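Local atomic coordinates of chitinase (Thermococcus chitonophagus, PDB entry 5XSW), a protein that probably cleaves internal glycosidic bonds of chitin as an endochitinase, this chain being the C-terminal part of a longer protein. Residues Pro184-Ala189 with Trp399-Tyr404; Ala288-Pro293 with Phe406-Gln411. All blocks are in the same frame, centred on the assembly; numbering follows the deposited sequence.

In the fold
Helix 399-412 serves both contacts: its first two turns meet the start of helix 186-199 in contact 1, and its later turns meet the start of helix 288-311 in contact 2. The two centres lie about 10 Å apart, and Ile290 joins them, since its CD1 is 3.7 Å from Tyr404 CE2 and its CG1 is 3.6 Å from Tyr187 O. A second bridge sets Asn185 ND2 3.4 Å from Trp289 CD2. Together they form a three-helix cluster in the mainly helical region that follows the N-terminal beta strands. None of the residues lining the glycan pocket, among them Glu213, Gln251 and His374, belongs to either contact.

Contact 1 (Pro184-Ala189 with Trp399-Tyr404); sequences PNKYFA and WDDIEY
Tyr187 reaches across to both Tyr404 and Asp401. Its CB leaves the first turn of helix 186-199 with CG beside the backbone N (chi1 -55°), which turns the ring toward helix 399-412. Along the ring, CG lies 4.0 Å from Tyr404 CE2, CD1 comes within 3.6 Å of Tyr404 CD2, and CE1 nears both that CD2 and Asp401 OD1. The edge of Tyr404 thus presses on the Tyr187 face in a T-shaped stack, with centroids 5.1 Å apart and planes at 86°. Lys186 CG lies over the centre of the opposite face, so the ring is held from both faces. At the tip, Tyr187 OH donates to Asp401 OD1 at 2.9 Å, from above the carboxylate plane. The other oxygen, Asp401 OD2, takes a 3.2 Å salt bridge from Lys186 NZ, on its syn side but tilted out of the carboxylate plane, and also accepts from Thr398 N. Lys186 NZ further binds Asn396 O, while a water links it to Asp401 OD1; a glycerol, probably from the crystallisation liquor, bonds to that oxygen and to Tyr187 OH. Replacing Asp401 with a leucine would probably leave the Lys186 ammonium without its countercharge and the Tyr187 hydroxyl and Thr398 N without this acceptor. Asn185 is the N-cap of the helix that carries Tyr187: its OD1 accepts from Phe188 N at 2.9 Å and, weakly, from Tyr187 N. Two helix N-termini are therefore joined here, one N-capped by an asparagine, through an aromatic pair and a buried aspartate, within the helical region of the chitinase.

Contact 2 (Ala288-Pro293 with Phe406-Gln411); sequences AWITSP and FTVVRQ
Ile290 places CG1 beside its backbone N (chi1 -67°) and extends the chain from there (chi2 168°), which carries CD1 out to Val408. Val408 in turn has CG1 anti to its backbone N (chi1 175°) and CG2 beside it, so that both methyls flank the incoming branch. The two side chains meet tip to tip: Ile290 CD1 lies 3.9 Å from Val408 CB and an equal 3.9 Å from Val408 CG2, while Ile290 CG2 stands 4.1 Å from Val408 CG1. These are van der Waals distances between apolar groups. One residue on, Thr291 CG2 touches Val408 CG1 at 4.3 Å, and the hydroxyl OG1 of that threonine is bonded to Tyr277 O. The backbones keep the same spacing over the two nearest pairs, Ile290 with Val408 and Thr291 with Val409, whose CA atoms are each 7.7 Å apart. Within the first turn of helix 288-311, Ala288 O accepts from both Ser292 N and Ser292 OG, the latter at 2.8 Å. Pro293 follows, and the helix kinks there, its nitrogen making no backbone hydrogen bond to the preceding turn. Val409 packs on Leu194 of helix 186-199. The whole is buried aliphatic helix-helix packing, joining the proline-kinked start of helix 288-311 to the later turns of helix 399-412.

Contact 1 (Pro184-Ala189 with Trp399-Tyr404)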
loop_
_atom_site.group_PDB
_atom_site.type_symbol
_atom_site.label_atom_id
_atom_site.label_comp_id
_atom_site.label_asym_id
_atom_site.label_seq_id
_atom_site.Cartn_x
_atom_site.Cartn_y
_atom_site.Cartn_z
ATOM N N PRO A 184 17.215 -16.470 14.897
ATOM C CA PRO A 184 16.337 -16.807 16.044
ATOM C C PRO A 184 15.819 -18.246 16.083
ATOM O O PRO A 184 15.691 -18.806 17.157
ATOM C CB PRO A 184 15.137 -15.834 15.863
ATOM C CG PRO A 184 15.790 -14.607 15.202
ATOM C CD PRO A 184 16.789 -15.224 14.217
ATOM N N ASN A 185 15.484 -18.832 14.932
ATOM C CA ASN A 185 15.082 -20.246 14.934
ATOM C C ASN A 185 15.171 -20.797 13.533
ATOM O O ASN A 185 15.404 -20.050 12.572
ATOM C CB ASN A 185 13.657 -20.437 15.476
ATOM C CG ASN A 185 12.605 -19.682 14.648
ATOM O OD1 ASN A 185 12.336 -20.033 13.514
ATOM N ND2 ASN A 185 11.912 -18.705 15.275
ATOM N N LYS A 186 14.985 -22.106 13.417
ATOM C CA LYS A 186 15.269 -22.784 12.168
ATOM C C LYS A 186 14.147 -22.569 11.196
ATOM O O LYS A 186 14.339 -22.791 9.996
ATOM C CB LYS A 186 15.465 -24.298 12.447
ATOM C CG LYS A 186 14.169 -24.941 12.968
ATOM C CD LYS A 186 14.379 -26.467 13.228
ATOM C CE LYS A 186 15.243 -26.779 14.419
ATOM N NZ LYS A 186 14.976 -28.220 14.812
ATOM N N TYR A 187 12.939 -22.221 11.677
ATOM C CA TYR A 187 11.841 -22.032 10.720
ATOM C C TYR A 187 12.084 -20.728 9.950
ATOM O O TYR A 187 11.872 -20.639 8.743
ATOM C CB TYR A 187 10.462 -22.029 11.420
ATOM C CG TYR A 187 10.324 -23.291 12.225
ATOM C CD1 TYR A 187 10.309 -24.528 11.590
ATOM C CD2 TYR A 187 10.291 -23.260 13.623
ATOM C CE1 TYR A 187 10.243 -25.716 12.339
ATOM C CE2 TYR A 187 10.240 -24.434 14.366
ATOM C CZ TYR A 187 10.195 -25.657 13.711
ATOM O OH TYR A 187 10.153 -26.824 14.447
ATOM N N PHE A 188 12.531 -19.730 10.682
ATOM C CA PHE A 188 12.998 -18.481 10.074
ATOM C C PHE A 188 14.140 -18.765 9.084
ATOM O O PHE A 188 14.170 -18.216 7.954
ATOM C CB PHE A 188 13.493 -17.506 11.170
ATOM C CG PHE A 188 14.103 -16.219 10.595
ATOM C CD1 PHE A 188 13.301 -15.306 9.906
ATOM C CD2 PHE A 188 15.440 -15.936 10.759
ATOM C CE1 PHE A 188 13.877 -14.080 9.368
ATOM C CE2 PHE A 188 16.018 -14.755 10.211
ATOM C CZ PHE A 188 15.197 -13.838 9.532
ATOM N N ALA A 189 15.088 -19.611 9.501
ATOM C CA ALA A 189 16.213 -19.949 8.586
ATOM C C ALA A 189 15.665 -20.604 7.305
ATOM O O ALA A 189 16.104 -20.305 6.171
ATOM C CB ALA A 189 17.245 -20.894 9.292
ATOM N N TRP A 399 12.041 -34.598 9.970
ATOM C CA TRP A 399 10.961 -34.684 8.997
ATOM C C TRP A 399 9.785 -33.774 9.408
ATOM O O TRP A 399 9.182 -33.112 8.565
ATOM C CB TRP A 399 10.422 -36.138 8.778
ATOM C CG TRP A 399 9.213 -36.064 7.867
ATOM C CD1 TRP A 399 7.903 -36.395 8.164
ATOM C CD2 TRP A 399 9.194 -35.528 6.534
ATOM N NE1 TRP A 399 7.088 -36.113 7.079
ATOM C CE2 TRP A 399 7.868 -35.593 6.071
ATOM C CE3 TRP A 399 10.187 -35.025 5.681
ATOM C CZ2 TRP A 399 7.513 -35.163 4.826
ATOM C CZ3 TRP A 399 9.828 -34.587 4.454
ATOM C CH2 TRP A 399 8.508 -34.660 4.021
ATOM N N ASP A 400 9.420 -33.788 10.689
ATOM C CA ASP A 400 8.358 -32.915 11.190
ATOM C C ASP A 400 8.638 -31.411 10.849
ATOM O O ASP A 400 7.722 -30.697 10.494
ATOM C CB ASP A 400 8.209 -33.066 12.705
ATOM C CG ASP A 400 7.430 -34.357 13.096
ATOM O OD1 ASP A 400 6.830 -35.005 12.221
ATOM O OD2 ASP A 400 7.370 -34.672 14.280
ATOM N N ASP A 401 9.883 -30.984 10.992
ATOM C CA ASP A 401 10.289 -29.606 10.598
ATOM C C ASP A 401 9.983 -29.297 9.133
ATOM O O ASP A 401 9.446 -28.219 8.802
ATOM C CB ASP A 401 11.789 -29.403 10.813
ATOM C CG ASP A 401 12.194 -29.438 12.267
ATOM O OD1 ASP A 401 11.337 -29.197 13.155
ATOM O OD2 ASP A 401 13.376 -29.692 12.519
ATOM N N ILE A 402 10.345 -30.237 8.245
ATOM C CA ILE A 402 10.181 -30.072 6.801
ATOM C C ILE A 402 8.712 -30.078 6.438
ATOM O O ILE A 402 8.222 -29.249 5.662
ATOM C CB ILE A 402 10.912 -31.208 6.001
ATOM C CG1 ILE A 402 12.402 -31.240 6.342
ATOM C CG2 ILE A 402 10.713 -31.050 4.502
ATOM C CD1 ILE A 402 13.178 -30.049 5.976
ATOM N N GLU A 403 7.987 -31.016 7.036
ATOM C CA GLU A 403 6.571 -31.110 6.792
ATOM C C GLU A 403 5.842 -29.831 7.200
ATOM O O GLU A 403 4.922 -29.355 6.520
ATOM C CB GLU A 403 6.004 -32.326 7.575
ATOM C CG GLU A 403 4.491 -32.333 7.584
ATOM C CD GLU A 403 3.871 -32.679 6.229
ATOM O OE1 GLU A 403 4.515 -33.428 5.459
ATOM O OE2 GLU A 403 2.734 -32.208 5.930
ATOM N N TYR A 404 6.201 -29.345 8.373
ATOM C CA TYR A 404 5.606 -28.121 8.912
ATOM C C TYR A 404 5.884 -26.942 7.948
ATOM O O TYR A 404 4.988 -26.190 7.523
ATOM C CB TYR A 404 6.211 -27.856 10.304
ATOM C CG TYR A 404 5.856 -26.472 10.811
ATOM C CD1 TYR A 404 4.527 -26.084 10.981
ATOM C CD2 TYR A 404 6.853 -25.552 11.089
ATOM C CE1 TYR A 404 4.217 -24.785 11.429
ATOM C CE2 TYR A 404 6.555 -24.289 11.541
ATOM C CZ TYR A 404 5.249 -23.911 11.707
ATOM O OH TYR A 404 5.027 -22.611 12.145
HETATM O O HOH W 1 12.388 -29.213 15.722
#

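Contact 2 (Ala288-Pro293 with Phe406-Gln411)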
loop_
_atom_site.group_PDB
_atom_site.type_symbol
_atom_site.label_atom_id
_atom_site.label_comp_id
_atom_site.label_asym_id
_atom_site.label_seq_id
_atom_site.Cartn_x
_atom_site.Cartn_y
_atom_site.Cartn_z
ATOM N N ALA A 288 4.614 -16.591 11.156
ATOM C CA ALA A 288 5.249 -15.385 10.558
ATOM C C ALA A 288 6.792 -15.517 10.553
ATOM O O ALA A 288 7.473 -14.780 9.862
ATOM C CB ALA A 288 4.782 -14.102 11.337
ATOM N N TRP A 289 7.363 -16.437 11.332
ATOM C CA TRP A 289 8.814 -16.654 11.229
ATOM C C TRP A 289 9.161 -17.165 9.806
ATOM O O TRP A 289 10.231 -16.927 9.286
ATOM C CB TRP A 289 9.294 -17.666 12.258
ATOM C CG TRP A 289 9.414 -17.045 13.681
ATOM C CD1 TRP A 289 8.694 -17.415 14.813
ATOM C CD2 TRP A 289 10.276 -16.006 14.063
ATOM N NE1 TRP A 289 9.083 -16.614 15.875
ATOM C CE2 TRP A 289 10.083 -15.775 15.448
ATOM C CE3 TRP A 289 11.244 -15.232 13.369
ATOM C CZ2 TRP A 289 10.797 -14.802 16.152
ATOM C CZ3 TRP A 289 11.978 -14.268 14.089
ATOM C CH2 TRP A 289 11.748 -14.063 15.469
ATOM N N ILE A 290 8.236 -17.867 9.192
ATOM C CA ILE A 290 8.458 -18.367 7.848
ATOM C C ILE A 290 7.986 -17.358 6.805
ATOM O O ILE A 290 8.700 -17.063 5.840
ATOM C CB ILE A 290 7.705 -19.703 7.646
ATOM C CG1 ILE A 290 8.329 -20.789 8.516
ATOM C CG2 ILE A 290 7.657 -20.083 6.163
ATOM C CD1 ILE A 290 7.424 -22.143 8.606
ATOM N N THR A 291 6.768 -16.835 6.961
ATOM C CA THR A 291 6.246 -15.957 5.925
ATOM C C THR A 291 6.963 -14.601 5.857
ATOM O O THR A 291 7.079 -14.049 4.759
ATOM C CB THR A 291 4.715 -15.684 6.071
ATOM O OG1 THR A 291 4.403 -15.204 7.392
ATOM C CG2 THR A 291 3.924 -16.982 5.802
ATOM N N SER A 292 7.463 -14.080 6.976
ATOM C CA SER A 292 7.915 -12.686 6.942
ATOM C C SER A 292 9.218 -12.483 6.098
ATOM O O SER A 292 9.307 -11.506 5.382
ATOM C CB SER A 292 8.103 -12.089 8.350
ATOM O OG SER A 292 9.110 -12.666 9.168
ATOM N N PRO A 293 10.203 -13.398 6.172
ATOM C CA PRO A 293 11.335 -13.169 5.249
ATOM C C PRO A 293 10.961 -13.331 3.767
ATOM O O PRO A 293 11.515 -12.626 2.918
ATOM C CB PRO A 293 12.391 -14.226 5.710
ATOM C CG PRO A 293 11.529 -15.308 6.416
ATOM C CD PRO A 293 10.498 -14.458 7.150
ATOM N N PHE A 406 6.508 -26.929 4.741
ATOM C CA PHE A 406 5.733 -26.908 3.511
ATOM C C PHE A 406 4.216 -26.750 3.705
ATOM O O PHE A 406 3.575 -26.189 2.848
ATOM C CB PHE A 406 6.009 -28.161 2.650
ATOM C CG PHE A 406 7.330 -28.109 1.966
ATOM C CD1 PHE A 406 7.492 -27.350 0.820
ATOM C CD2 PHE A 406 8.436 -28.761 2.495
ATOM C CE1 PHE A 406 8.736 -27.253 0.171
ATOM C CE2 PHE A 406 9.695 -28.661 1.845
ATOM C CZ PHE A 406 9.837 -27.892 0.693
ATOM N N THR A 407 3.663 -27.242 4.821
ATOM C CA THR A 407 2.279 -26.912 5.205
ATOM C C THR A 407 2.055 -25.397 5.292
ATOM O O THR A 407 1.076 -24.886 4.784
ATOM C CB THR A 407 1.935 -27.549 6.588
ATOM O OG1 THR A 407 2.186 -28.956 6.516
ATOM C CG2 THR A 407 0.498 -27.339 6.965
ATOM N N VAL A 408 2.946 -24.697 5.972
ATOM C CA VAL A 408 2.811 -23.231 6.058
ATOM C C VAL A 408 2.932 -22.614 4.663
ATOM O O VAL A 408 2.123 -21.736 4.236
ATOM C CB VAL A 408 3.871 -22.645 7.009
ATOM C CG1 VAL A 408 3.763 -21.071 6.979
ATOM C CG2 VAL A 408 3.632 -23.214 8.479
ATOM N N VAL A 409 3.912 -23.079 3.885
ATOM C CA VAL A 409 4.022 -22.512 2.534
ATOM C C VAL A 409 2.707 -22.713 1.767
ATOM O O VAL A 409 2.190 -21.821 1.091
ATOM C CB VAL A 409 5.209 -23.129 1.759
ATOM C CG1 VAL A 409 5.163 -22.662 0.295
ATOM C CG2 VAL A 409 6.531 -22.641 2.411
ATOM N N ARG A 410 2.143 -23.903 1.881
ATOM C CA ARG A 410 0.880 -24.161 1.163
ATOM C C ARG A 410 -0.282 -23.307 1.671
ATOM O O ARG A 410 -1.152 -22.892 0.882
ATOM C CB ARG A 410 0.487 -25.636 1.304
ATOM C CG ARG A 410 -0.632 -26.047 0.347
ATOM C CD ARG A 410 -0.789 -27.550 0.339
ATOM N NE ARG A 410 -1.802 -27.990 -0.624
ATOM C CZ ARG A 410 -2.370 -29.198 -0.604
ATOM N NH1 ARG A 410 -2.013 -30.089 0.324
ATOM N NH2 ARG A 410 -3.292 -29.512 -1.512
ATOM N N GLN A 411 -0.324 -23.070 2.978
ATOM C CA GLN A 411 -1.369 -22.213 3.561
ATOM C C GLN A 411 -1.230 -20.747 3.191
ATOM O O GLN A 411 -2.227 -20.020 3.049
ATOM C CB GLN A 411 -1.346 -22.284 5.087
ATOM C CG GLN A 411 -1.780 -23.648 5.671
ATOM C CD GLN A 411 -1.488 -23.771 7.197
ATOM O OE1 GLN A 411 -1.009 -22.821 7.844
ATOM N NE2 GLN A 411 -1.779 -24.945 7.757
#